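Local coordinates for acetyl-CoA hydrolase/transferase family protein (Porphyromonas gingivalis, PDB 2NVV), which binds zinc and probably hydrolyses acetyl-CoA or transfers its coenzyme A to another carboxylate, at residues 70-75 with 87-92; 293-298 with 322-327; 434-439 with 465-470; 183-188 with 336-341. All blocks are in the same frame, centred on the assembly; numbering follows the deposited sequence.

Contact 1: 70-75 with 87-92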
loop_
_atom_site.group_PDB
_atom_site.type_symbol
_atom_site.label_atom_id
_atom_site.label_comp_id
_atom_site.label_asym_id
_atom_site.label_seq_id
_atom_site.Cartn_x
_atom_site.Cartn_y
_atom_site.Cartn_z
ATOM N N VAL A 70 20.064 22.375 -12.693
ATOM C CA VAL A 70 20.789 23.589 -12.363
ATOM C C VAL A 70 20.975 23.746 -10.840
ATOM O O VAL A 70 22.051 24.139 -10.373
ATOM C CB VAL A 70 20.070 24.833 -12.957
ATOM C CG1 VAL A 70 18.736 25.066 -12.261
ATOM C CG2 VAL A 70 20.965 26.043 -12.835
ATOM N N LEU A 71 19.937 23.418 -10.073
ATOM C CA LEU A 71 19.991 23.542 -8.623
ATOM C C LEU A 71 20.974 22.546 -8.017
ATOM O O LEU A 71 21.665 22.851 -7.043
ATOM C CB LEU A 71 18.590 23.345 -8.034
ATOM C CG LEU A 71 17.832 24.572 -7.484
ATOM C CD1 LEU A 71 18.509 25.881 -7.896
ATOM C CD2 LEU A 71 16.377 24.528 -7.966
ATOM N N ALA A 72 21.038 21.357 -8.602
ATOM C CA ALA A 72 21.943 20.321 -8.130
ATOM C C ALA A 72 23.386 20.677 -8.477
ATOM O O ALA A 72 24.277 20.483 -7.665
ATOM C CB ALA A 72 21.569 18.977 -8.758
ATOM N N GLN A 73 23.617 21.183 -9.689
ATOM C CA GLN A 73 24.958 21.567 -10.114
ATOM C C GLN A 73 25.436 22.708 -9.225
ATOM O O GLN A 73 26.631 22.879 -9.003
ATOM C CB GLN A 73 24.960 22.029 -11.575
ATOM C CG GLN A 73 24.516 20.989 -12.577
ATOM C CD GLN A 73 24.618 21.479 -14.022
ATOM O OE1 GLN A 73 24.187 22.593 -14.360
ATOM N NE2 GLN A 73 25.181 20.638 -14.887
ATOM N N ALA A 74 24.485 23.495 -8.730
ATOM C CA ALA A 74 24.775 24.623 -7.845
ATOM C C ALA A 74 24.995 24.149 -6.411
ATOM O O ALA A 74 25.393 24.930 -5.546
ATOM C CB ALA A 74 23.629 25.623 -7.881
ATOM N N ASP A 75 24.739 22.870 -6.163
ATOM C CA ASP A 75 24.898 22.299 -4.830
ATOM C C ASP A 75 24.101 23.139 -3.825
ATOM O O ASP A 75 24.603 23.537 -2.787
ATOM C CB ASP A 75 26.387 22.257 -4.453
ATOM C CG ASP A 75 26.650 21.487 -3.153
ATOM O OD1 ASP A 75 25.837 20.605 -2.796
ATOM O OD2 ASP A 75 27.677 21.758 -2.495
ATOM N N LYS A 87 19.870 13.551 -13.900
ATOM C CA LYS A 87 21.186 12.942 -13.688
ATOM C C LYS A 87 22.086 13.648 -12.686
ATOM O O LYS A 87 22.773 13.006 -11.900
ATOM C CB LYS A 87 21.917 12.813 -15.028
ATOM C CG LYS A 87 22.336 14.134 -15.670
ATOM C CD LYS A 87 22.437 14.003 -17.192
ATOM C CE LYS A 87 23.280 12.808 -17.605
ATOM N NZ LYS A 87 23.113 12.465 -19.046
ATOM N N ASP A 88 22.091 14.972 -12.719
ATOM C CA ASP A 88 22.905 15.748 -11.798
ATOM C C ASP A 88 22.401 15.583 -10.373
ATOM O O ASP A 88 23.191 15.329 -9.457
ATOM C CB ASP A 88 22.897 17.229 -12.198
ATOM C CG ASP A 88 23.594 17.471 -13.523
ATOM O OD1 ASP A 88 24.786 17.118 -13.624
ATOM O OD2 ASP A 88 22.952 17.998 -14.459
ATOM N N LEU A 89 21.091 15.724 -10.182
ATOM C CA LEU A 89 20.513 15.565 -8.858
ATOM C C LEU A 89 20.669 14.118 -8.393
ATOM O O LEU A 89 20.989 13.870 -7.240
ATOM C CB LEU A 89 19.033 15.955 -8.863
ATOM C CG LEU A 89 18.285 15.763 -7.538
ATOM C CD1 LEU A 89 19.036 16.459 -6.403
ATOM C CD2 LEU A 89 16.866 16.312 -7.671
ATOM N N ARG A 90 20.453 13.171 -9.303
ATOM C CA ARG A 90 20.574 11.751 -8.991
ATOM C C ARG A 90 21.961 11.387 -8.488
ATOM O O ARG A 90 22.093 10.607 -7.548
ATOM C CB ARG A 90 20.244 10.918 -10.219
ATOM C CG ARG A 90 20.337 9.397 -10.015
ATOM C CD ARG A 90 19.497 8.691 -11.073
ATOM N NE ARG A 90 19.722 9.297 -12.379
ATOM C CZ ARG A 90 18.770 9.591 -13.255
ATOM N NH1 ARG A 90 19.097 10.143 -14.413
ATOM N NH2 ARG A 90 17.499 9.344 -12.989
ATOM N N ASN A 91 22.993 11.948 -9.109
ATOM C CA ASN A 91 24.366 11.676 -8.684
ATOM C C ASN A 91 24.618 12.342 -7.340
ATOM O O ASN A 91 25.216 11.749 -6.444
ATOM C CB ASN A 91 25.361 12.211 -9.714
ATOM C CG ASN A 91 25.329 11.434 -11.007
ATOM O OD1 ASN A 91 25.861 11.886 -12.027
ATOM N ND2 ASN A 91 24.709 10.256 -10.978
ATOM N N LEU A 92 24.162 13.586 -7.212
ATOM C CA LEU A 92 24.319 14.337 -5.971
ATOM C C LEU A 92 23.756 13.499 -4.824
ATOM O O LEU A 92 24.339 13.426 -3.745
ATOM C CB LEU A 92 23.558 15.656 -6.070
ATOM C CG LEU A 92 23.678 16.648 -4.915
ATOM C CD1 LEU A 92 25.112 17.127 -4.827
ATOM C CD2 LEU A 92 22.740 17.829 -5.131
#
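The carbonyl oxygen of Ala-72 is gripped by one hydrogen bond, from the backbone N of Asp-75, with Asp-75 N and Ala-72 O 2.9 Å apart. That bond belongs to the Schellman motif that closes helix 65-73, in which Asp-75 takes a positive phi of 54°; Ala-74 N and Val-70 O, 3.0 Å apart, make an ordinary helical bond of the last turn. Against this helix end lies the first part of helix 87-94. The methyl of Ala-72 points at it and comes within 3.6 Å of Leu-89 CA, so the two backbones draw close, as a residue this small allows. Leu-92 has CG anti to its backbone N (chi1 -175°), which swings its fork across the gap: its CD2 lies 4.0 Å from Ala-72 CB, while the other methyl, CD1, turns to the carboxylate of Asp-75. These are neighbouring helices of the Rossmann-like N-terminal domain, each following a strand of the parallel sheet, and strand 77-81 is the piece of sheet that connects them. Helix 35-47 packs on a different side of 70-75, through Ala-40. On the exposed side the extended side chain of Gln-73 passes obliquely beside Asp-88, its amide plane turned 47° from the carboxylate. Gln-73 NE2 and Asp-88 OD2 are 3.5 Å apart, but the angle is too poor for a hydrogen bond. On the far side of helix 87-94, Arg-90 bonds to Met-373 O, next to the predicted CoA-binding Asn-374.

Contact 2: 293-298 with 322-327; sequences LMKKGR and DFFKDK
The ring of Phe-324 has Phe-323 CD2 over the centre of one face, 3.5 Å above its plane, and Lys-295 CD at its edge, 3.5 Å from Phe-324 CZ. Phe-323 in turn carries Lys-327 CE on one face, offset toward the rim, and meets the carbonyl oxygen of Met-294 in its plane, with Phe-323 CZ and Met-294 O 3.4 Å apart. Met-294, modelled as selenomethionine, reaches obliquely into the angle between Phe-324 and Lys-327. Its SE is 5.5 Å from the centroid of the Phe-324 ring, a Met-aromatic contact. Two helix C-terminal ends meet here, and the chain runs on from each into a strand: from helix 288-295 into 299-304, and from helix 321-324 into 328-330. Beyond the side chains, a backbone hydrogen bond ties Lys-327 to Ala-302 in strand 299-304. Lys-327 bends only at its last torsion (chi4 51°), so that NZ folds back to give Phe-323 O a hydrogen bond of 2.8 Å; Asp-326 OD2 adds a weaker salt bridge. Lys-295, which crosses the Phe-324 edge obliquely, spends its own charge on a salt bridge with Asp-316 of helix 311-318, the helix on which Phe-324 also packs.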
loop_
_atom_site.group_PDB
_atom_site.type_symbol
_atom_site.label_atom_id
_atom_site.label_comp_id
_atom_site.label_asym_id
_atom_site.label_seq_id
_atom_site.Cartn_x
_atom_site.Cartn_y
_atom_site.Cartn_z
ATOM N N LEU A 293 -3.915 7.868 -29.836
ATOM C CA LEU A 293 -5.071 6.985 -29.750
ATOM C C LEU A 293 -6.355 7.781 -29.596
ATOM O O LEU A 293 -7.433 7.343 -30.011
ATOM C CB LEU A 293 -4.918 6.030 -28.568
ATOM C CG LEU A 293 -3.823 4.985 -28.769
ATOM C CD1 LEU A 293 -3.681 4.122 -27.521
ATOM C CD2 LEU A 293 -4.168 4.131 -29.995
HETATM N N MSE A 294 -6.226 8.957 -28.992
HETATM C CA MSE A 294 -7.352 9.851 -28.770
HETATM C C MSE A 294 -7.868 10.387 -30.109
HETATM O O MSE A 294 -9.079 10.444 -30.345
HETATM C CB MSE A 294 -6.903 11.001 -27.872
HETATM C CG MSE A 294 -8.020 11.709 -27.170
HETATM SE SE MSE A 294 -7.322 12.883 -25.817
HETATM C CE MSE A 294 -8.196 14.512 -26.395
ATOM N N LYS A 295 -6.939 10.779 -30.983
ATOM C CA LYS A 295 -7.305 11.308 -32.299
ATOM C C LYS A 295 -7.976 10.237 -33.170
ATOM O O LYS A 295 -8.686 10.552 -34.121
ATOM C CB LYS A 295 -6.070 11.850 -33.008
ATOM C CG LYS A 295 -5.240 12.785 -32.160
ATOM C CD LYS A 295 -4.882 14.046 -32.921
ATOM C CE LYS A 295 -4.091 13.752 -34.172
ATOM N NZ LYS A 295 -4.019 14.975 -35.009
ATOM N N LYS A 296 -7.749 8.971 -32.837
ATOM C CA LYS A 296 -8.355 7.876 -33.583
ATOM C C LYS A 296 -9.604 7.355 -32.869
ATOM O O LYS A 296 -10.143 6.296 -33.219
ATOM C CB LYS A 296 -7.346 6.738 -33.761
ATOM C CG LYS A 296 -6.048 7.161 -34.438
ATOM C CD LYS A 296 -5.230 5.961 -34.871
ATOM C CE LYS A 296 -4.857 5.069 -33.685
ATOM N NZ LYS A 296 -4.195 3.797 -34.128
ATOM N N GLY A 297 -10.054 8.099 -31.860
ATOM C CA GLY A 297 -11.237 7.703 -31.116
ATOM C C GLY A 297 -10.998 6.449 -30.287
ATOM O O GLY A 297 -11.920 5.895 -29.679
ATOM N N ARG A 298 -9.747 6.008 -30.256
ATOM C CA ARG A 298 -9.356 4.821 -29.516
ATOM C C ARG A 298 -9.436 5.075 -28.007
ATOM O O ARG A 298 -9.829 4.199 -27.238
ATOM C CB ARG A 298 -7.941 4.432 -29.931
ATOM C CG ARG A 298 -7.332 3.305 -29.142
ATOM C CD ARG A 298 -8.291 2.129 -28.979
ATOM N NE ARG A 298 -8.793 1.557 -30.238
ATOM C CZ ARG A 298 -9.504 0.440 -30.284
ATOM N NH1 ARG A 298 -9.781 -0.204 -29.159
ATOM N NH2 ARG A 298 -9.942 -0.029 -31.447
ATOM N N ASP A 322 -10.928 22.575 -29.800
ATOM C CA ASP A 322 -12.273 22.158 -30.213
ATOM C C ASP A 322 -12.502 20.660 -30.005
ATOM O O ASP A 322 -13.617 20.208 -29.727
ATOM C CB ASP A 322 -12.494 22.480 -31.695
ATOM C CG ASP A 322 -11.216 22.377 -32.521
ATOM O OD1 ASP A 322 -10.296 23.193 -32.263
ATOM O OD2 ASP A 322 -11.123 21.509 -33.425
ATOM N N PHE A 323 -11.420 19.904 -30.140
ATOM C CA PHE A 323 -11.456 18.468 -30.004
ATOM C C PHE A 323 -10.920 17.963 -28.661
ATOM O O PHE A 323 -11.534 17.099 -28.039
ATOM C CB PHE A 323 -10.648 17.858 -31.155
ATOM C CG PHE A 323 -10.544 16.364 -31.108
ATOM C CD1 PHE A 323 -11.606 15.565 -31.533
ATOM C CD2 PHE A 323 -9.390 15.750 -30.632
ATOM C CE1 PHE A 323 -11.510 14.173 -31.484
ATOM C CE2 PHE A 323 -9.285 14.358 -30.576
ATOM C CZ PHE A 323 -10.341 13.569 -31.001
ATOM N N PHE A 324 -9.793 18.511 -28.213
ATOM C CA PHE A 324 -9.156 18.057 -26.980
ATOM C C PHE A 324 -9.660 18.592 -25.648
ATOM O O PHE A 324 -9.637 17.879 -24.658
ATOM C CB PHE A 324 -7.648 18.302 -27.064
ATOM C CG PHE A 324 -6.984 17.618 -28.223
ATOM C CD1 PHE A 324 -6.917 18.238 -29.464
ATOM C CD2 PHE A 324 -6.449 16.348 -28.079
ATOM C CE1 PHE A 324 -6.326 17.602 -30.547
ATOM C CE2 PHE A 324 -5.857 15.697 -29.149
ATOM C CZ PHE A 324 -5.794 16.326 -30.391
ATOM N N LYS A 325 -10.106 19.838 -25.631
ATOM C CA LYS A 325 -10.569 20.489 -24.407
ATOM C C LYS A 325 -11.464 19.654 -23.488
ATOM O O LYS A 325 -11.246 19.602 -22.276
ATOM C CB LYS A 325 -11.279 21.798 -24.757
ATOM C CG LYS A 325 -11.314 22.794 -23.615
ATOM C CD LYS A 325 -11.356 24.224 -24.148
ATOM C CE LYS A 325 -11.221 25.216 -23.012
ATOM N NZ LYS A 325 -10.091 24.819 -22.141
ATOM N N ASP A 326 -12.458 19.002 -24.072
ATOM C CA ASP A 326 -13.397 18.177 -23.319
ATOM C C ASP A 326 -12.970 16.710 -23.195
ATOM O O ASP A 326 -13.752 15.869 -22.745
ATOM C CB ASP A 326 -14.769 18.243 -23.988
ATOM C CG ASP A 326 -14.683 18.027 -25.493
ATOM O OD1 ASP A 326 -14.099 18.895 -26.185
ATOM O OD2 ASP A 326 -15.185 16.991 -25.985
ATOM N N LYS A 327 -11.740 16.397 -23.590
ATOM C CA LYS A 327 -11.270 15.018 -23.518
ATOM C C LYS A 327 -10.073 14.839 -22.610
ATOM O O LYS A 327 -9.682 13.711 -22.309
ATOM C CB LYS A 327 -10.922 14.503 -24.907
ATOM C CG LYS A 327 -12.097 14.421 -25.851
ATOM C CD LYS A 327 -11.657 14.018 -27.256
ATOM C CE LYS A 327 -12.860 13.986 -28.192
ATOM N NZ LYS A 327 -13.649 15.254 -28.109
#

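Contact 3: 434-439 with 465-470; sequences KNPRER and KGQTPQ
Two prolines and an arginine make the close-packed part. The ring of Pro-436, at the first turn of helix 436-446, points into the loop 465-470, and the side chain of Gln-467 crosses it at about a right angle. Pro-436 CG also lies 3.7 Å from Thr-468 OG1. Beside it Arg-437 runs out fully extended from CG to NE and sets one face of its guanidinium against the second proline: Pro-469 CG sits over the centre of that face, 3.2 Å above the plane. Its NH2 hydrogen-bonds to Leu-460 O. Toward solvent the contact loosens, with Lys-465 exposed and turned away from the helix. The second subunit packs on the loop, its Gly-369 against Thr-468. The helix start is secured at its N-cap residue, Asn-435, whose backbone N gives Glu-438 OE1 a nearly straight bond (2.9 Å, 174°) on the carboxylate's anti lone pair. Arg-439 folds back over the Asn-435 to Pro-436 peptide and gives Lys-434 O a hydrogen bond from NH1, 3.0 Å long. Its NH2 makes a salt bridge to Glu-416, a zinc ligand. Arg-439 is thus a second-shell residue of the metal site, and its charge would be expected to draw electron density from the ligating carboxylate and favour its ionised form.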
loop_
_atom_site.group_PDB
_atom_site.type_symbol
_atom_site.label_atom_id
_atom_site.label_comp_id
_atom_site.label_asym_id
_atom_site.label_seq_id
_atom_site.Cartn_x
_atom_site.Cartn_y
_atom_site.Cartn_z
ATOM N N LYS A 434 -2.152 -17.790 -5.778
ATOM C CA LYS A 434 -0.991 -18.669 -5.662
ATOM C C LYS A 434 -0.105 -18.367 -4.472
ATOM O O LYS A 434 0.035 -17.213 -4.068
ATOM C CB LYS A 434 -0.159 -18.591 -6.945
ATOM C CG LYS A 434 -0.815 -19.296 -8.104
ATOM C CD LYS A 434 -0.140 -18.990 -9.424
ATOM C CE LYS A 434 -0.804 -19.803 -10.539
ATOM N NZ LYS A 434 -0.350 -19.401 -11.892
ATOM N N ASN A 435 0.481 -19.410 -3.902
ATOM C CA ASN A 435 1.374 -19.236 -2.766
ATOM C C ASN A 435 2.755 -18.942 -3.350
ATOM O O ASN A 435 2.906 -18.890 -4.574
ATOM C CB ASN A 435 1.391 -20.502 -1.885
ATOM C CG ASN A 435 2.026 -21.693 -2.567
ATOM O OD1 ASN A 435 2.168 -22.749 -1.967
ATOM N ND2 ASN A 435 2.412 -21.528 -3.820
ATOM N N PRO A 436 3.775 -18.750 -2.497
ATOM C CA PRO A 436 5.120 -18.453 -3.008
ATOM C C PRO A 436 5.693 -19.413 -4.049
ATOM O O PRO A 436 6.135 -18.984 -5.117
ATOM C CB PRO A 436 5.955 -18.381 -1.734
ATOM C CG PRO A 436 4.970 -17.782 -0.758
ATOM C CD PRO A 436 3.723 -18.583 -1.031
ATOM N N ARG A 437 5.674 -20.710 -3.748
ATOM C CA ARG A 437 6.209 -21.705 -4.668
ATOM C C ARG A 437 5.471 -21.777 -5.996
ATOM O O ARG A 437 6.093 -21.921 -7.055
ATOM C CB ARG A 437 6.209 -23.084 -4.018
ATOM C CG ARG A 437 7.370 -23.295 -3.073
ATOM C CD ARG A 437 7.367 -24.687 -2.467
ATOM N NE ARG A 437 8.491 -24.850 -1.554
ATOM C CZ ARG A 437 9.754 -24.992 -1.948
ATOM N NH1 ARG A 437 10.721 -25.127 -1.043
ATOM N NH2 ARG A 437 10.053 -25.021 -3.244
ATOM N N GLU A 438 4.149 -21.680 -5.946
ATOM C CA GLU A 438 3.344 -21.740 -7.161
ATOM C C GLU A 438 3.546 -20.518 -8.049
ATOM O O GLU A 438 3.556 -20.619 -9.270
ATOM C CB GLU A 438 1.861 -21.894 -6.801
ATOM C CG GLU A 438 1.592 -23.138 -5.975
ATOM C CD GLU A 438 0.246 -23.109 -5.283
ATOM O OE1 GLU A 438 -0.200 -22.009 -4.887
ATOM O OE2 GLU A 438 -0.361 -24.193 -5.115
ATOM N N ARG A 439 3.727 -19.352 -7.444
ATOM C CA ARG A 439 3.916 -18.167 -8.267
ATOM C C ARG A 439 5.363 -18.064 -8.789
ATOM O O ARG A 439 5.622 -17.422 -9.804
ATOM C CB ARG A 439 3.458 -16.906 -7.503
ATOM C CG ARG A 439 4.394 -16.355 -6.468
ATOM C CD ARG A 439 3.819 -15.043 -5.934
ATOM N NE ARG A 439 2.803 -15.266 -4.915
ATOM C CZ ARG A 439 3.070 -15.338 -3.612
ATOM N NH1 ARG A 439 2.083 -15.546 -2.738
ATOM N NH2 ARG A 439 4.320 -15.181 -3.181
ATOM N N LYS A 465 13.271 -24.737 4.200
ATOM C CA LYS A 465 11.949 -25.097 4.689
ATOM C C LYS A 465 11.094 -23.880 5.025
ATOM O O LYS A 465 11.603 -22.859 5.508
ATOM C CB LYS A 465 12.074 -25.991 5.923
ATOM C CG LYS A 465 12.529 -27.406 5.590
ATOM C CD LYS A 465 12.727 -28.260 6.826
ATOM C CE LYS A 465 13.146 -29.672 6.438
ATOM N NZ LYS A 465 14.395 -29.678 5.629
ATOM N N GLY A 466 9.795 -23.984 4.755
ATOM C CA GLY A 466 8.904 -22.886 5.069
ATOM C C GLY A 466 8.032 -22.383 3.939
ATOM O O GLY A 466 8.156 -22.814 2.795
ATOM N N GLN A 467 7.131 -21.471 4.292
ATOM C CA GLN A 467 6.210 -20.838 3.353
ATOM C C GLN A 467 6.973 -20.222 2.171
ATOM O O GLN A 467 6.594 -20.410 1.018
ATOM C CB GLN A 467 5.419 -19.760 4.101
ATOM C CG GLN A 467 4.686 -18.747 3.243
ATOM C CD GLN A 467 3.426 -19.295 2.597
ATOM O OE1 GLN A 467 2.679 -18.556 1.963
ATOM N NE2 GLN A 467 3.191 -20.590 2.751
ATOM N N THR A 468 8.058 -19.512 2.457
ATOM C CA THR A 468 8.855 -18.870 1.410
ATOM C C THR A 468 10.276 -19.442 1.388
ATOM O O THR A 468 11.049 -19.258 2.335
ATOM C CB THR A 468 8.907 -17.334 1.636
ATOM O OG1 THR A 468 7.568 -16.816 1.697
ATOM C CG2 THR A 468 9.662 -16.646 0.511
ATOM N N PRO A 469 10.631 -20.149 0.299
ATOM C CA PRO A 469 11.935 -20.786 0.081
ATOM C C PRO A 469 13.122 -19.854 -0.174
ATOM O O PRO A 469 13.925 -20.116 -1.077
ATOM C CB PRO A 469 11.687 -21.695 -1.130
ATOM C CG PRO A 469 10.203 -21.817 -1.218
ATOM C CD PRO A 469 9.722 -20.463 -0.815
ATOM N N GLN A 470 13.248 -18.780 0.600
ATOM C CA GLN A 470 14.383 -17.864 0.424
ATOM C C GLN A 470 15.597 -18.402 1.177
ATOM O O GLN A 470 15.502 -18.775 2.347
ATOM C CB GLN A 470 14.036 -16.458 0.929
ATOM C CG GLN A 470 13.165 -15.656 -0.017
ATOM C CD GLN A 470 13.912 -15.179 -1.248
ATOM O OE1 GLN A 470 14.891 -15.781 -1.670
ATOM N NE2 GLN A 470 13.438 -14.100 -1.842
#

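Contact 4: 183-188 with 336-341; sequences RELPVY and SNNPEI
An irregular, kinked loop, 183-188, comes up against the start of helix 339-345, closest at Val-187 and Ile-341, whose CA atoms are 6.6 Å apart. Glu-340 reaches across with its side chain fully extended (chi1 and chi2 both -179°), and its OE2 accepts from the backbone N of Leu-185 at 2.9 Å. The bond is nearly straight, 169°, and uses the syn lone pair of the carboxylate. The same oxygen holds a salt bridge to Arg-344, one turn along the helix, and that arginine's NH1 donates to the carbonyl oxygens of Leu-185 and Val-187, so acid and base together pin the loop by its backbone. Leu-185 extends past the carboxylate to meet Asn-338 tip to tip, CD1 against the amide. Asn-338 caps the helix: its OD1 receives Glu-340 N at 2.8 Å, while ND2 goes back to Glu-334 O. Val-187 and Ile-341 cross at about a right angle and, with Leu-185 CB 3.6 Å from Ile-341 CD1, make the apolar half. Glu-184 turns away to Tyr-188 of the second subunit, and Glu-340 packs on its own counterpart there. Just before the cap residue, Asn-337 bonds to Glu-284, the predicted catalytic glutamate. Buried at the dimer interface, with Glu-184 OE1 6.6 Å from Glu-340 OE2, Glu-340 probably stays ionised because Arg-344 and the Leu-185 N-H compensate it.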
loop_
_atom_site.group_PDB
_atom_site.type_symbol
_atom_site.label_atom_id
_atom_site.label_comp_id
_atom_site.label_asym_id
_atom_site.label_seq_id
_atom_site.Cartn_x
_atom_site.Cartn_y
_atom_site.Cartn_z
ATOM N N ARG A 183 -14.638 14.915 3.663
ATOM C CA ARG A 183 -15.787 14.291 3.023
ATOM C C ARG A 183 -15.233 13.398 1.907
ATOM O O ARG A 183 -14.019 13.288 1.737
ATOM C CB ARG A 183 -16.703 15.356 2.422
ATOM C CG ARG A 183 -17.196 16.387 3.413
ATOM C CD ARG A 183 -18.020 15.759 4.507
ATOM N NE ARG A 183 -19.259 15.177 4.001
ATOM C CZ ARG A 183 -20.123 14.500 4.758
ATOM N NH1 ARG A 183 -19.872 14.319 6.050
ATOM N NH2 ARG A 183 -21.241 14.019 4.228
ATOM N N GLU A 184 -16.106 12.763 1.139
ATOM C CA GLU A 184 -15.630 11.905 0.065
ATOM C C GLU A 184 -15.155 12.748 -1.116
ATOM O O GLU A 184 -15.512 13.918 -1.238
ATOM C CB GLU A 184 -16.740 10.938 -0.376
ATOM C CG GLU A 184 -17.773 11.493 -1.359
ATOM C CD GLU A 184 -18.689 12.549 -0.769
ATOM O OE1 GLU A 184 -18.800 12.638 0.477
ATOM O OE2 GLU A 184 -19.317 13.284 -1.565
ATOM N N LEU A 185 -14.329 12.154 -1.968
ATOM C CA LEU A 185 -13.829 12.829 -3.163
ATOM C C LEU A 185 -14.786 12.360 -4.263
ATOM O O LEU A 185 -14.641 11.272 -4.796
ATOM C CB LEU A 185 -12.403 12.369 -3.456
ATOM C CG LEU A 185 -11.476 12.286 -2.243
ATOM C CD1 LEU A 185 -10.148 11.739 -2.691
ATOM C CD2 LEU A 185 -11.316 13.652 -1.597
ATOM N N PRO A 186 -15.778 13.194 -4.606
ATOM C CA PRO A 186 -16.814 12.943 -5.612
ATOM C C PRO A 186 -16.481 12.615 -7.072
ATOM O O PRO A 186 -17.075 13.194 -7.985
ATOM C CB PRO A 186 -17.713 14.173 -5.486
ATOM C CG PRO A 186 -16.760 15.244 -5.126
ATOM C CD PRO A 186 -15.877 14.577 -4.099
ATOM N N VAL A 187 -15.558 11.693 -7.309
ATOM C CA VAL A 187 -15.269 11.308 -8.677
ATOM C C VAL A 187 -15.664 9.847 -8.818
ATOM O O VAL A 187 -15.095 8.961 -8.174
ATOM C CB VAL A 187 -13.773 11.539 -9.063
ATOM C CG1 VAL A 187 -12.880 11.090 -7.955
ATOM C CG2 VAL A 187 -13.422 10.780 -10.334
ATOM N N TYR A 188 -16.678 9.612 -9.647
ATOM C CA TYR A 188 -17.203 8.275 -9.888
ATOM C C TYR A 188 -16.941 7.834 -11.330
ATOM O O TYR A 188 -17.212 6.694 -11.711
ATOM C CB TYR A 188 -18.700 8.276 -9.585
ATOM C CG TYR A 188 -19.000 8.871 -8.224
ATOM C CD1 TYR A 188 -18.868 8.109 -7.065
ATOM C CD2 TYR A 188 -19.315 10.220 -8.090
ATOM C CE1 TYR A 188 -19.034 8.683 -5.799
ATOM C CE2 TYR A 188 -19.482 10.800 -6.837
ATOM C CZ TYR A 188 -19.335 10.026 -5.696
ATOM O OH TYR A 188 -19.465 10.609 -4.452
ATOM N N SER A 336 -5.295 12.668 -8.884
ATOM C CA SER A 336 -4.949 11.773 -9.980
ATOM C C SER A 336 -4.412 10.415 -9.487
ATOM O O SER A 336 -4.577 9.393 -10.158
ATOM C CB SER A 336 -3.919 12.437 -10.909
ATOM O OG SER A 336 -2.651 12.567 -10.290
ATOM N N ASN A 337 -3.788 10.411 -8.315
ATOM C CA ASN A 337 -3.208 9.193 -7.740
ATOM C C ASN A 337 -3.915 8.745 -6.475
ATOM O O ASN A 337 -3.388 7.931 -5.732
ATOM C CB ASN A 337 -1.734 9.426 -7.381
ATOM C CG ASN A 337 -0.877 9.741 -8.582
ATOM O OD1 ASN A 337 -1.319 10.394 -9.530
ATOM N ND2 ASN A 337 0.365 9.288 -8.543
ATOM N N ASN A 338 -5.111 9.253 -6.232
ATOM C CA ASN A 338 -5.810 8.915 -5.003
ATOM C C ASN A 338 -6.301 7.477 -4.860
ATOM O O ASN A 338 -7.022 6.964 -5.706
ATOM C CB ASN A 338 -6.978 9.881 -4.793
ATOM C CG ASN A 338 -7.451 9.912 -3.354
ATOM O OD1 ASN A 338 -8.112 8.985 -2.884
ATOM N ND2 ASN A 338 -7.097 10.968 -2.642
ATOM N N PRO A 339 -5.901 6.806 -3.769
ATOM C CA PRO A 339 -6.294 5.422 -3.481
ATOM C C PRO A 339 -7.808 5.243 -3.534
ATOM O O PRO A 339 -8.312 4.280 -4.097
ATOM C CB PRO A 339 -5.731 5.199 -2.079
ATOM C CG PRO A 339 -4.461 6.029 -2.098
ATOM C CD PRO A 339 -4.921 7.298 -2.777
ATOM N N GLU A 340 -8.531 6.185 -2.944
ATOM C CA GLU A 340 -9.996 6.160 -2.927
ATOM C C GLU A 340 -10.572 6.124 -4.350
ATOM O O GLU A 340 -11.421 5.287 -4.667
ATOM C CB GLU A 340 -10.525 7.397 -2.190
ATOM C CG GLU A 340 -12.039 7.490 -2.075
ATOM C CD GLU A 340 -12.514 8.746 -1.349
ATOM O OE1 GLU A 340 -11.922 9.110 -0.318
ATOM O OE2 GLU A 340 -13.495 9.365 -1.802
ATOM N N ILE A 341 -10.104 7.028 -5.204
ATOM C CA ILE A 341 -10.583 7.090 -6.582
ATOM C C ILE A 341 -10.157 5.876 -7.398
ATOM O O ILE A 341 -10.963 5.287 -8.124
ATOM C CB ILE A 341 -10.055 8.338 -7.328
ATOM C CG1 ILE A 341 -10.183 9.600 -6.461
ATOM C CG2 ILE A 341 -10.831 8.506 -8.625
ATOM C CD1 ILE A 341 -11.462 9.684 -5.666
#

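How the contacts relate
Contacts 3 and 4 are buried and both touch the second subunit, whereas contacts 1 and 2 are partly buried and involve one chain alone. Contact 1 stays within the N-terminal domain; contact 4 links that family region to the C-terminal one, 148 residues apart in sequence, and closes a loop in which contact 2 is nested. No two of the four share a helix or touch: even contacts 2 and 4, the closest pair by centres, keep about 13 Å between nearest atoms. The chemistry follows place: small aliphatic helix packing in contact 1, aromatic and selenium packing in contact 2, proline against guanidinium beside the zinc site in contact 3, and a buried carboxylate gripping backbone in contact 4.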